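Local structure of microcompartments protein (3NWG) at residues I99-S104 / M163-V168; D70-P75 / S107-A112; D113-T118 / E148-A153; V121-I126 / S136-T141; V37-Y42 / M130-K135. The protein probably serves as a shell protein of a bacterial microcompartment, each chain carrying two BMC domains in tandem. All coordinates share one frame; numbering follows the deposited sequence.

From the N terminus, interaction 5 opens first, at the loop 37-42, and closes at the loop 130-135. Interaction 2 opens and closes within that span and brings strand 68-74 to helix 105-117. Interactions 2 and 5 both tie the first BMC domain to the second. Interaction 1 opens at 99-104 and crosses both of them before it closes at 163-168. Inside it lies interaction 3, which pairs helices 105-117 and 144-160. Interaction 4 lies inside interaction 3 and is the hairpin 122-127 and 136-142. Interactions 3 and 4 both cross interaction 5. Interactions 1 and 4 share one sheet, since strands 96-102 and 136-142 are neighbours.

Interaction 1: I99-S104 / M163-V168; sequences IIETFS and MLVDKV
A classic beta bulge sets Val165 and Asp166 opposite Glu101, where strand 96-102 runs antiparallel to strand 164-170. Glu101 O accepts from Val165 N at 2.8 Å and from Asp166 N at 3.1 Å. Both donors are tilted somewhat out of the carbonyl plane. Glu101 N bonds Asp166 O at 2.9 Å. Ile99 and Val168 exchange two backbone bonds at one end, and Phe103 N reaches Met163 O at the other, at 2.8 Å. The bulge turns Val165 toward the facing segment. Val165 CG1 is anti to the backbone N (chi1 177°) and lies 3.6 Å from Glu101 CD. Val165 CG2 stands over the centre of the Phe103 ring, 3.4 Å from the centroid, in a CH-pi contact. The Glu101 carboxylate also accepts a bond from Ile13 N of a second subunit. An alanine in place of Glu101 would probably leave that Ile13 N without this acceptor and open a gap beside Val165 CG1. Ile100, Leu164 and Lys167 pack against helix 144-160, and Thr102 touches Leu108 of helix 105-117. On the other edge of strand 96-102, the backbones of Ile100 and Thr102 bond to strand 136-142.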
# COMPACT_ATOMS: atom_id res chain seq x y z
N ILE A 99 12.13 24.26 4.94
CA ILE A 99 11.80 23.60 3.68
C ILE A 99 12.37 24.42 2.53
O ILE A 99 12.11 25.64 2.46
CB ILE A 99 10.28 23.44 3.46
CG1 ILE A 99 9.58 22.85 4.70
CG2 ILE A 99 10.01 22.60 2.22
CD1 ILE A 99 8.02 22.96 4.70
N ILE A 100 13.13 23.78 1.65
CA ILE A 100 13.58 24.41 0.41
C ILE A 100 12.99 23.67 -0.78
O ILE A 100 13.01 22.44 -0.82
CB ILE A 100 15.11 24.45 0.29
CG1 ILE A 100 15.72 25.13 1.52
CG2 ILE A 100 15.53 25.18 -1.01
CD1 ILE A 100 17.21 24.96 1.64
N GLU A 101 12.50 24.43 -1.76
CA GLU A 101 11.81 23.85 -2.89
C GLU A 101 12.34 24.49 -4.17
O GLU A 101 12.32 25.72 -4.30
CB GLU A 101 10.30 24.05 -2.72
CG GLU A 101 9.39 23.52 -3.82
CD GLU A 101 7.97 24.15 -3.72
OE1 GLU A 101 7.78 25.07 -2.90
OE2 GLU A 101 7.05 23.74 -4.46
N THR A 102 12.85 23.66 -5.09
CA THR A 102 13.50 24.11 -6.32
C THR A 102 12.88 23.44 -7.55
O THR A 102 12.23 22.39 -7.44
CB THR A 102 15.06 23.83 -6.36
OG1 THR A 102 15.29 22.42 -6.42
CG2 THR A 102 15.78 24.39 -5.16
N PHE A 103 13.12 24.07 -8.71
CA PHE A 103 12.59 23.64 -10.00
C PHE A 103 13.34 22.46 -10.64
O PHE A 103 12.83 21.84 -11.58
CB PHE A 103 12.58 24.84 -10.97
CG PHE A 103 11.44 25.81 -10.75
CD1 PHE A 103 10.11 25.43 -10.96
CD2 PHE A 103 11.70 27.12 -10.34
CE1 PHE A 103 9.06 26.32 -10.76
CE2 PHE A 103 10.64 28.04 -10.13
CZ PHE A 103 9.31 27.63 -10.34
N SER A 104 14.53 22.15 -10.14
CA SER A 104 15.36 21.07 -10.70
C SER A 104 15.97 20.21 -9.60
O SER A 104 16.25 20.70 -8.50
CB SER A 104 16.47 21.65 -11.57
OG SER A 104 17.66 21.85 -10.82
N MSE A 163 16.44 29.01 -10.10
CA MSE A 163 16.00 27.63 -9.91
C MSE A 163 15.17 27.44 -8.64
O MSE A 163 14.65 26.35 -8.38
CB MSE A 163 17.22 26.70 -9.85
CG MSE A 163 17.85 26.33 -11.17
SE MSE A 163 16.63 25.30 -12.26
CE MSE A 163 16.04 26.77 -13.44
N LEU A 164 15.04 28.51 -7.84
CA LEU A 164 14.42 28.45 -6.51
C LEU A 164 12.92 28.78 -6.57
O LEU A 164 12.52 29.87 -7.01
CB LEU A 164 15.14 29.39 -5.55
CG LEU A 164 14.67 29.78 -4.13
CD1 LEU A 164 13.67 30.93 -4.13
CD2 LEU A 164 14.15 28.59 -3.31
N VAL A 165 12.11 27.82 -6.14
CA VAL A 165 10.66 28.02 -6.06
C VAL A 165 10.36 28.86 -4.82
O VAL A 165 9.78 29.93 -4.91
CB VAL A 165 9.85 26.69 -6.05
CG1 VAL A 165 8.33 26.95 -5.90
CG2 VAL A 165 10.17 25.82 -7.30
N ASP A 166 10.78 28.36 -3.66
CA ASP A 166 10.59 29.08 -2.43
C ASP A 166 11.13 28.30 -1.23
O ASP A 166 11.56 27.15 -1.37
CB ASP A 166 9.11 29.45 -2.24
CG ASP A 166 8.91 30.87 -1.72
OD1 ASP A 166 9.70 31.33 -0.86
OD2 ASP A 166 7.95 31.54 -2.16
N LYS A 167 11.12 28.95 -0.07
CA LYS A 167 11.53 28.35 1.20
C LYS A 167 10.74 28.94 2.36
O LYS A 167 10.17 30.03 2.26
CB LYS A 167 13.02 28.54 1.47
CG LYS A 167 13.68 29.77 0.85
CD LYS A 167 13.30 31.09 1.44
CE LYS A 167 13.61 32.18 0.42
NZ LYS A 167 13.06 33.48 0.83
N VAL A 168 10.70 28.21 3.47
CA VAL A 168 10.04 28.65 4.68
C VAL A 168 10.83 28.13 5.86
O VAL A 168 11.42 27.05 5.78
CB VAL A 168 8.54 28.19 4.76
CG1 VAL A 168 7.75 28.68 3.56
CG2 VAL A 168 8.41 26.69 4.92

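Interaction 2: D70-P75 / S107-A112; sequences DDFILP and SLIVAA
Phe72 and Leu74 of strand 68-74 meet Ile109 and Val110 of helix 105-117. No hydrogen bond crosses, and the contact is wholly apolar. The Phe72 CG is anti to the backbone N (chi1 171°), and the side chain reaches across to the helix. Only the far side of the ring makes the contact. Phe72 CE2 is 4.2 Å from Ile109 CG2, and this methyl sits at the ring edge, near its plane. Phe72 and Ile109 run alongside each other with opposite headings. Phe72 CZ comes closer to the next residue, 3.6 Å from Val110 CG2. Here the methyl approaches obliquely, and the side chains cross at about a right angle.

Leu74 meets the same two methyls. Leu74 CB is 4.2 Å from Ile109 CG2, and Leu74 CD2 is 4.4 Å from Val110 CG2. Each helix residue therefore offers one branch to both strand residues. In Ile109 the touching branch, CG2, is anti to the backbone N. In Val110, CG2 is the branch that meets the ring.

The strand and helix segments run almost parallel, 11° apart, with axes 9.5 Å from each other at the nearest point. Phe72 also touches Ala106, and Leu74 touches Asp113. Ile73 points away and packs on helix 50-64. Strand 68-74 bonds to strand 4-10, whose Ile5 touches both Leu74 and Ile109. Leu108 and Ala112 of the helix pack on strand 136-142. The helix is thus held between the sheets of the two BMC domains.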
# COMPACT_ATOMS: atom_id res chain seq x y z
N ASP A 70 19.57 16.29 -18.62
CA ASP A 70 20.52 16.84 -17.67
C ASP A 70 21.40 15.73 -17.08
O ASP A 70 20.94 14.60 -16.86
CB ASP A 70 19.77 17.60 -16.56
CG ASP A 70 20.66 18.60 -15.80
OD1 ASP A 70 21.73 19.02 -16.32
OD2 ASP A 70 20.25 18.97 -14.67
N ASP A 71 22.66 16.08 -16.84
CA ASP A 71 23.59 15.26 -16.08
C ASP A 71 24.29 16.19 -15.10
O ASP A 71 24.56 17.34 -15.44
CB ASP A 71 24.64 14.63 -17.00
CG ASP A 71 25.40 15.68 -17.82
OD1 ASP A 71 24.83 16.21 -18.81
OD2 ASP A 71 26.57 15.97 -17.49
N PHE A 72 24.55 15.70 -13.90
CA PHE A 72 25.10 16.53 -12.84
C PHE A 72 25.91 15.69 -11.86
O PHE A 72 25.58 14.53 -11.61
CB PHE A 72 23.96 17.25 -12.11
CG PHE A 72 24.40 17.98 -10.87
CD1 PHE A 72 25.05 19.21 -10.96
CD2 PHE A 72 24.19 17.43 -9.61
CE1 PHE A 72 25.48 19.88 -9.82
CE2 PHE A 72 24.61 18.09 -8.46
CZ PHE A 72 25.26 19.31 -8.56
N ILE A 73 26.97 16.29 -11.31
CA ILE A 73 27.80 15.64 -10.28
C ILE A 73 28.15 16.60 -9.16
O ILE A 73 28.63 17.72 -9.41
CB ILE A 73 29.11 15.06 -10.87
CG1 ILE A 73 28.81 13.85 -11.77
CG2 ILE A 73 30.09 14.68 -9.75
CD1 ILE A 73 29.94 13.51 -12.68
N LEU A 74 27.92 16.16 -7.92
CA LEU A 74 28.26 16.95 -6.74
C LEU A 74 29.22 16.15 -5.87
O LEU A 74 28.82 15.19 -5.21
CB LEU A 74 26.99 17.35 -5.96
CG LEU A 74 26.96 18.47 -4.88
CD1 LEU A 74 27.31 17.96 -3.51
CD2 LEU A 74 27.82 19.69 -5.22
N PRO A 75 30.50 16.53 -5.90
CA PRO A 75 31.56 15.92 -5.12
C PRO A 75 31.48 16.28 -3.64
O PRO A 75 31.06 17.39 -3.29
CB PRO A 75 32.83 16.54 -5.71
CG PRO A 75 32.37 17.88 -6.20
CD PRO A 75 31.02 17.59 -6.79
N SER A 107 19.64 21.50 -8.60
CA SER A 107 19.60 22.60 -7.65
C SER A 107 19.14 22.12 -6.28
O SER A 107 19.66 22.56 -5.27
CB SER A 107 18.73 23.74 -8.15
OG SER A 107 17.49 23.22 -8.58
N LEU A 108 18.19 21.19 -6.23
CA LEU A 108 17.84 20.66 -4.92
C LEU A 108 19.03 19.97 -4.23
O LEU A 108 19.28 20.23 -3.05
CB LEU A 108 16.63 19.73 -4.94
CG LEU A 108 16.26 19.54 -3.47
CD1 LEU A 108 15.36 20.69 -2.98
CD2 LEU A 108 15.69 18.19 -3.16
N ILE A 109 19.75 19.11 -4.94
CA ILE A 109 20.87 18.42 -4.32
C ILE A 109 21.86 19.44 -3.78
O ILE A 109 22.28 19.33 -2.62
CB ILE A 109 21.56 17.46 -5.29
CG1 ILE A 109 20.69 16.22 -5.49
CG2 ILE A 109 22.94 17.05 -4.78
CD1 ILE A 109 20.93 15.54 -6.84
N VAL A 110 22.20 20.43 -4.60
CA VAL A 110 23.11 21.49 -4.18
C VAL A 110 22.60 22.18 -2.90
O VAL A 110 23.37 22.38 -1.94
CB VAL A 110 23.33 22.54 -5.30
CG1 VAL A 110 23.97 23.79 -4.73
CG2 VAL A 110 24.21 22.00 -6.38
N ALA A 111 21.31 22.51 -2.87
CA ALA A 111 20.70 23.23 -1.75
C ALA A 111 20.68 22.40 -0.48
O ALA A 111 21.04 22.89 0.60
CB ALA A 111 19.31 23.69 -2.10
N ALA A 112 20.24 21.14 -0.60
CA ALA A 112 20.24 20.22 0.52
C ALA A 112 21.66 20.06 1.08
O ALA A 112 21.87 20.11 2.28
CB ALA A 112 19.65 18.87 0.12

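Interaction 3: D113-T118 / E148-A153; sequences DTAAKT and ESSVAA
Thr114 meets Ala153 where helix 105-117 packs against helix 144-160. Thr114 CG2 is anti to the backbone N and lies 3.4 Å from Ala153 O. The same Thr114 CG2 is 4.1 Å from Ala153 CB. The other branch, OG1, is anti to the carbonyl carbon (chi1 -65°) and bonds Val110 O in its own helix.

Ala115 comes next and makes the close approach of the two backbones. Ala115 CA is 4.8 Å from Ser150 CA. Its CB touches both Ser150 OG and Ser150 O, and its CA makes a CH...O contact with Ser150 O. Ala115 O lies 2.6 Å from Ser150 OG.

Lys117 NZ forms a salt bridge with Asp113 OD2 and bonds Asn76 O, on a side of the helix away from this contact.

Thr118 closes the segment and points toward the other helix. Its OG1 sits between the backbone N and the carbonyl carbon (chi1 79°). Thr118 OG1 makes a weak hydrogen bond with Ser150 OG, at 3.3 Å. Thr118 CG2 rests 3.8 Å from Ala153 CB.

The segment axes come within 7.8 Å and run roughly antiparallel, at 148°. Both helices lie on one face of the sheet of the second BMC domain. Val121, which leads into strand 122-127, packs on Ser150. The chemistry is that of small side chains. Alanine methyls, threonine methyls and short hydroxyls let the helices come near, and no charged group joins them. The hydroxyl of the buried Ser150 sits between Thr118 OG1, its weak partner, and Ala115 O, a polar spot among small apolar groups.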
# COMPACT_ATOMS: atom_id res chain seq x y z
N ASP A 113 22.64 19.91 0.18
CA ASP A 113 24.02 19.66 0.58
C ASP A 113 24.60 20.89 1.27
O ASP A 113 25.26 20.78 2.30
CB ASP A 113 24.87 19.24 -0.63
CG ASP A 113 26.34 19.02 -0.28
OD1 ASP A 113 26.67 18.03 0.45
OD2 ASP A 113 27.18 19.83 -0.75
N THR A 114 24.35 22.06 0.70
CA THR A 114 24.78 23.30 1.34
C THR A 114 24.07 23.47 2.70
O THR A 114 24.69 23.83 3.69
CB THR A 114 24.59 24.52 0.41
OG1 THR A 114 25.45 24.39 -0.73
CG2 THR A 114 24.95 25.83 1.14
N ALA A 115 22.77 23.18 2.75
CA ALA A 115 22.04 23.28 4.00
C ALA A 115 22.69 22.39 5.06
O ALA A 115 23.05 22.87 6.12
CB ALA A 115 20.56 22.93 3.82
N ALA A 116 22.87 21.11 4.75
CA ALA A 116 23.44 20.17 5.72
C ALA A 116 24.86 20.56 6.17
O ALA A 116 25.26 20.27 7.29
CB ALA A 116 23.42 18.77 5.18
N LYS A 117 25.60 21.24 5.30
CA LYS A 117 26.98 21.55 5.60
C LYS A 117 27.11 22.74 6.54
O LYS A 117 28.18 22.95 7.13
CB LYS A 117 27.77 21.78 4.31
CG LYS A 117 28.29 20.51 3.70
CD LYS A 117 28.79 20.75 2.28
CE LYS A 117 29.53 19.53 1.75
NZ LYS A 117 29.72 19.54 0.26
N THR A 118 26.04 23.51 6.69
CA THR A 118 26.10 24.68 7.55
C THR A 118 25.47 24.40 8.91
O THR A 118 24.28 24.11 9.01
CB THR A 118 25.50 25.97 6.87
OG1 THR A 118 24.08 25.95 6.94
CG2 THR A 118 25.93 26.10 5.40
N GLU A 148 17.42 28.71 10.33
CA GLU A 148 17.33 29.97 9.60
C GLU A 148 18.54 30.23 8.73
O GLU A 148 18.41 30.74 7.61
CB GLU A 148 17.16 31.14 10.55
CG GLU A 148 15.75 31.37 11.09
CD GLU A 148 14.81 31.98 10.05
OE1 GLU A 148 15.22 32.08 8.86
OE2 GLU A 148 13.67 32.35 10.43
N SER A 149 19.73 29.90 9.23
CA SER A 149 20.94 30.27 8.52
C SER A 149 21.37 29.15 7.60
O SER A 149 22.16 29.34 6.68
CB SER A 149 22.06 30.62 9.50
OG SER A 149 22.42 29.48 10.25
N SER A 150 20.82 27.97 7.86
CA SER A 150 21.01 26.81 7.01
C SER A 150 20.14 26.88 5.76
O SER A 150 20.60 26.50 4.67
CB SER A 150 20.71 25.55 7.79
OG SER A 150 21.20 24.44 7.09
N VAL A 151 18.90 27.36 5.87
CA VAL A 151 18.15 27.53 4.64
C VAL A 151 18.57 28.76 3.85
O VAL A 151 18.48 28.75 2.62
CB VAL A 151 16.57 27.39 4.75
CG1 VAL A 151 16.14 26.54 5.95
CG2 VAL A 151 15.88 28.73 4.67
N ALA A 152 19.05 29.81 4.52
CA ALA A 152 19.49 31.01 3.82
C ALA A 152 20.69 30.69 2.93
O ALA A 152 20.78 31.16 1.79
CB ALA A 152 19.82 32.12 4.79
N ALA A 153 21.60 29.86 3.47
CA ALA A 153 22.77 29.37 2.75
C ALA A 153 22.38 28.36 1.67
O ALA A 153 22.82 28.47 0.52
CB ALA A 153 23.77 28.75 3.72

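Interaction 4: V121-I126 / S136-T141; sequences VDLVEI and SFVTLT
Asp122 and Thr141 exchange two backbone bonds, Asp122 N to Thr141 O and Thr141 N to Asp122 O, each 3.0 Å. Val124 N gives to Thr139 O at 2.6 Å. Glu125 N turns instead to the side chain of Thr139. Glu125 N makes a weak, bent bond to Thr139 OG1 at 3.2 Å. The Thr139 chi1 of 61° sets OG1 between the backbone N and the carbonyl carbon, next to that amide. Thr139 N gives to Glu125 O at 3.0 Å. Val124 and Glu125 thus both face Thr139, a classic beta bulge in the hairpin 122-127 and 136-142 of the second BMC domain. Val124 O is bonded by Thr89 OG1. Glu125 OE1 lies at the edge of the Phe137 ring, near its plane and 3.9 Å from CE2. It also has a long, weak ion pair with Arg127. Asp122 OD1 takes a weak bond from Gln80 NE2. The other face of the hairpin is apolar. Ile126 and Val138 lie side by side, CG1 to CG2 at 3.8 Å. Leu123 CD2 touches Val138 CG2 and Leu140 CB, and helix 79-85 covers Leu123 and Ile126.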
# COMPACT_ATOMS: atom_id res chain seq x y z
N VAL A 121 21.94 21.05 11.78
CA VAL A 121 20.60 20.67 11.36
C VAL A 121 20.63 19.17 11.05
O VAL A 121 21.71 18.59 10.92
CB VAL A 121 20.12 21.48 10.11
CG1 VAL A 121 19.85 22.94 10.46
CG2 VAL A 121 21.13 21.39 8.97
N ASP A 122 19.46 18.56 10.96
CA ASP A 122 19.34 17.23 10.39
C ASP A 122 18.33 17.31 9.27
O ASP A 122 17.23 17.82 9.48
CB ASP A 122 18.90 16.21 11.45
CG ASP A 122 19.97 15.99 12.53
OD1 ASP A 122 21.02 15.36 12.23
OD2 ASP A 122 19.76 16.44 13.68
N LEU A 123 18.69 16.85 8.07
CA LEU A 123 17.74 16.79 6.97
C LEU A 123 16.68 15.77 7.35
O LEU A 123 17.00 14.76 7.98
CB LEU A 123 18.41 16.40 5.64
CG LEU A 123 19.60 17.20 5.08
CD1 LEU A 123 19.91 16.74 3.69
CD2 LEU A 123 19.37 18.70 5.08
N VAL A 124 15.43 16.06 7.02
CA VAL A 124 14.33 15.18 7.42
C VAL A 124 13.90 14.31 6.23
O VAL A 124 13.82 13.09 6.35
CB VAL A 124 13.14 15.94 8.03
CG1 VAL A 124 12.05 14.98 8.45
CG2 VAL A 124 13.60 16.77 9.21
N GLU A 125 13.62 14.95 5.09
CA GLU A 125 13.34 14.22 3.86
C GLU A 125 13.67 15.02 2.60
O GLU A 125 13.74 16.25 2.61
CB GLU A 125 11.90 13.69 3.82
CG GLU A 125 10.82 14.68 3.40
CD GLU A 125 9.43 14.03 3.34
OE1 GLU A 125 8.42 14.74 3.08
OE2 GLU A 125 9.33 12.80 3.57
N ILE A 126 13.90 14.28 1.52
CA ILE A 126 14.09 14.85 0.21
C ILE A 126 13.06 14.23 -0.73
O ILE A 126 12.85 13.02 -0.72
CB ILE A 126 15.53 14.60 -0.30
CG1 ILE A 126 16.51 15.48 0.50
CG2 ILE A 126 15.63 14.87 -1.79
CD1 ILE A 126 18.00 15.24 0.21
N SER A 136 11.26 19.72 -6.62
CA SER A 136 11.80 18.87 -5.60
C SER A 136 11.88 19.70 -4.33
O SER A 136 11.86 20.93 -4.39
CB SER A 136 13.19 18.36 -6.02
OG SER A 136 13.14 17.70 -7.28
N PHE A 137 11.96 19.04 -3.17
CA PHE A 137 12.14 19.75 -1.92
C PHE A 137 12.88 19.00 -0.82
O PHE A 137 12.90 17.77 -0.80
CB PHE A 137 10.81 20.34 -1.42
CG PHE A 137 9.84 19.33 -0.93
CD1 PHE A 137 8.82 18.87 -1.76
CD2 PHE A 137 9.91 18.85 0.40
CE1 PHE A 137 7.89 17.93 -1.29
CE2 PHE A 137 8.99 17.92 0.88
CZ PHE A 137 7.97 17.46 0.04
N VAL A 138 13.50 19.78 0.07
CA VAL A 138 14.16 19.26 1.25
C VAL A 138 13.57 19.90 2.51
O VAL A 138 13.25 21.09 2.52
CB VAL A 138 15.72 19.44 1.19
CG1 VAL A 138 16.11 20.89 1.08
CG2 VAL A 138 16.41 18.78 2.38
N THR A 139 13.36 19.08 3.54
CA THR A 139 12.98 19.57 4.86
C THR A 139 14.09 19.25 5.86
O THR A 139 14.78 18.22 5.72
CB THR A 139 11.66 18.96 5.38
OG1 THR A 139 11.82 17.54 5.50
CG2 THR A 139 10.48 19.29 4.47
N LEU A 140 14.27 20.13 6.84
CA LEU A 140 15.25 19.94 7.89
C LEU A 140 14.79 20.54 9.22
O LEU A 140 13.90 21.39 9.24
CB LEU A 140 16.63 20.48 7.46
CG LEU A 140 16.97 21.83 6.79
CD1 LEU A 140 16.03 22.28 5.69
CD2 LEU A 140 17.14 22.93 7.81
N THR A 141 15.37 20.08 10.33
CA THR A 141 15.11 20.67 11.63
C THR A 141 16.38 20.97 12.40
O THR A 141 17.46 20.54 12.03
CB THR A 141 14.25 19.79 12.54
OG1 THR A 141 14.74 18.44 12.49
CG2 THR A 141 12.85 19.82 12.09

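Interaction 5: V37-Y42 / M130-K135; sequences VCPGKY and MGIGGK
Cys38 and Ile132 make the main apolar contact between the loops 37-42 and 130-135. The CG2 methyl of Ile132 does the touching. Ile132 CG2 lies 3.4 Å from Cys38 CA and 3.6 Å from Cys38 CB. Pro39 joins with its CD, 4.1 Å from Ile132 CG2, and the two side chains cross at about a right angle. Cys38 SG lies beside Gly134, 4.1 Å from its CA. A CB on Gly134 would come close to Cys38 SG and Lys41 NZ.

Hydrogen bonds do not cross the contact. Within the first loop, Val37 N bonds Lys41 O at 2.9 Å.

Packing continues between chains. Ile132 touches Pro39 of a second subunit, and Pro39 touches Ile132 of a third.

Each loop joins the two strands of a hairpin, 29-36 to 42-48 in the first BMC domain and 122-127 to 136-142 in the second. In BMC shell proteins the equivalent loops surround the central pore. The alternation of Pro39 and Ile132 from chain to chain is consistent with the trimeric pseudohexamer of tandem-BMC shell proteins, in which three chains supply six domains round the pore.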
# COMPACT_ATOMS: atom_id res chain seq x y z
N VAL A 37 9.99 10.37 -13.55
CA VAL A 37 9.43 11.53 -12.86
C VAL A 37 8.44 12.24 -13.80
O VAL A 37 7.87 11.59 -14.68
CB VAL A 37 10.51 12.48 -12.22
CG1 VAL A 37 11.47 11.68 -11.33
CG2 VAL A 37 11.26 13.31 -13.26
N CYS A 38 8.21 13.55 -13.58
CA CYS A 38 7.31 14.35 -14.43
C CYS A 38 7.51 14.03 -15.93
O CYS A 38 8.59 13.52 -16.31
CB CYS A 38 7.48 15.85 -14.15
SG CYS A 38 8.68 16.74 -15.22
N PRO A 39 6.50 14.35 -16.77
CA PRO A 39 6.44 13.83 -18.15
C PRO A 39 7.65 14.22 -19.02
O PRO A 39 8.02 15.40 -19.05
CB PRO A 39 5.19 14.52 -18.70
CG PRO A 39 5.18 15.84 -17.99
CD PRO A 39 5.59 15.49 -16.58
N GLY A 40 8.30 13.26 -19.66
CA GLY A 40 8.13 11.83 -19.38
C GLY A 40 9.45 11.32 -18.83
O GLY A 40 9.78 10.13 -18.97
N LYS A 41 10.19 12.25 -18.21
CA LYS A 41 11.53 12.04 -17.66
C LYS A 41 11.74 10.74 -16.91
O LYS A 41 10.83 10.22 -16.28
CB LYS A 41 11.89 13.18 -16.71
CG LYS A 41 12.41 14.44 -17.38
CD LYS A 41 12.07 15.71 -16.56
CE LYS A 41 12.95 15.91 -15.33
NZ LYS A 41 12.57 17.14 -14.57
N TYR A 42 12.96 10.24 -17.01
CA TYR A 42 13.45 9.19 -16.15
C TYR A 42 14.72 9.74 -15.52
O TYR A 42 15.54 10.38 -16.20
CB TYR A 42 13.78 7.96 -16.97
CG TYR A 42 13.94 6.71 -16.14
CD1 TYR A 42 12.83 5.94 -15.79
CD2 TYR A 42 15.20 6.28 -15.72
CE1 TYR A 42 12.97 4.80 -15.04
CE2 TYR A 42 15.35 5.13 -14.97
CZ TYR A 42 14.22 4.39 -14.63
OH TYR A 42 14.33 3.24 -13.89
N MSE A 130 7.60 14.92 -7.90
CA MSE A 130 7.22 13.57 -7.45
C MSE A 130 5.80 13.30 -7.98
O MSE A 130 4.99 12.63 -7.32
CB MSE A 130 7.20 13.43 -5.91
CG MSE A 130 7.85 14.56 -5.09
SE MSE A 130 6.78 16.23 -4.81
CE MSE A 130 5.09 15.49 -4.13
N GLY A 131 5.50 13.84 -9.17
CA GLY A 131 4.14 13.80 -9.72
C GLY A 131 3.30 15.03 -9.34
O GLY A 131 2.38 14.92 -8.52
N ILE A 132 3.60 16.20 -9.92
CA ILE A 132 4.70 16.41 -10.90
C ILE A 132 5.40 17.78 -10.71
O ILE A 132 6.12 17.99 -9.72
CB ILE A 132 4.26 16.13 -12.40
CG1 ILE A 132 2.82 16.60 -12.69
CG2 ILE A 132 4.40 14.65 -12.76
CD1 ILE A 132 2.72 17.71 -13.73
N GLY A 133 5.19 18.71 -11.66
CA GLY A 133 5.88 20.00 -11.69
C GLY A 133 7.36 19.88 -12.06
O GLY A 133 7.90 20.72 -12.80
N GLY A 134 8.00 18.82 -11.56
CA GLY A 134 9.46 18.65 -11.62
C GLY A 134 10.11 19.21 -10.36
O GLY A 134 11.34 19.11 -10.16
N LYS A 135 9.25 19.79 -9.51
CA LYS A 135 9.64 20.43 -8.25
C LYS A 135 10.14 19.41 -7.24
O LYS A 135 9.51 18.37 -7.03
CB LYS A 135 8.46 21.21 -7.64
CG LYS A 135 8.08 22.52 -8.34
CD LYS A 135 6.88 23.16 -7.66
CE LYS A 135 6.46 24.44 -8.36
NZ LYS A 135 5.10 24.92 -7.94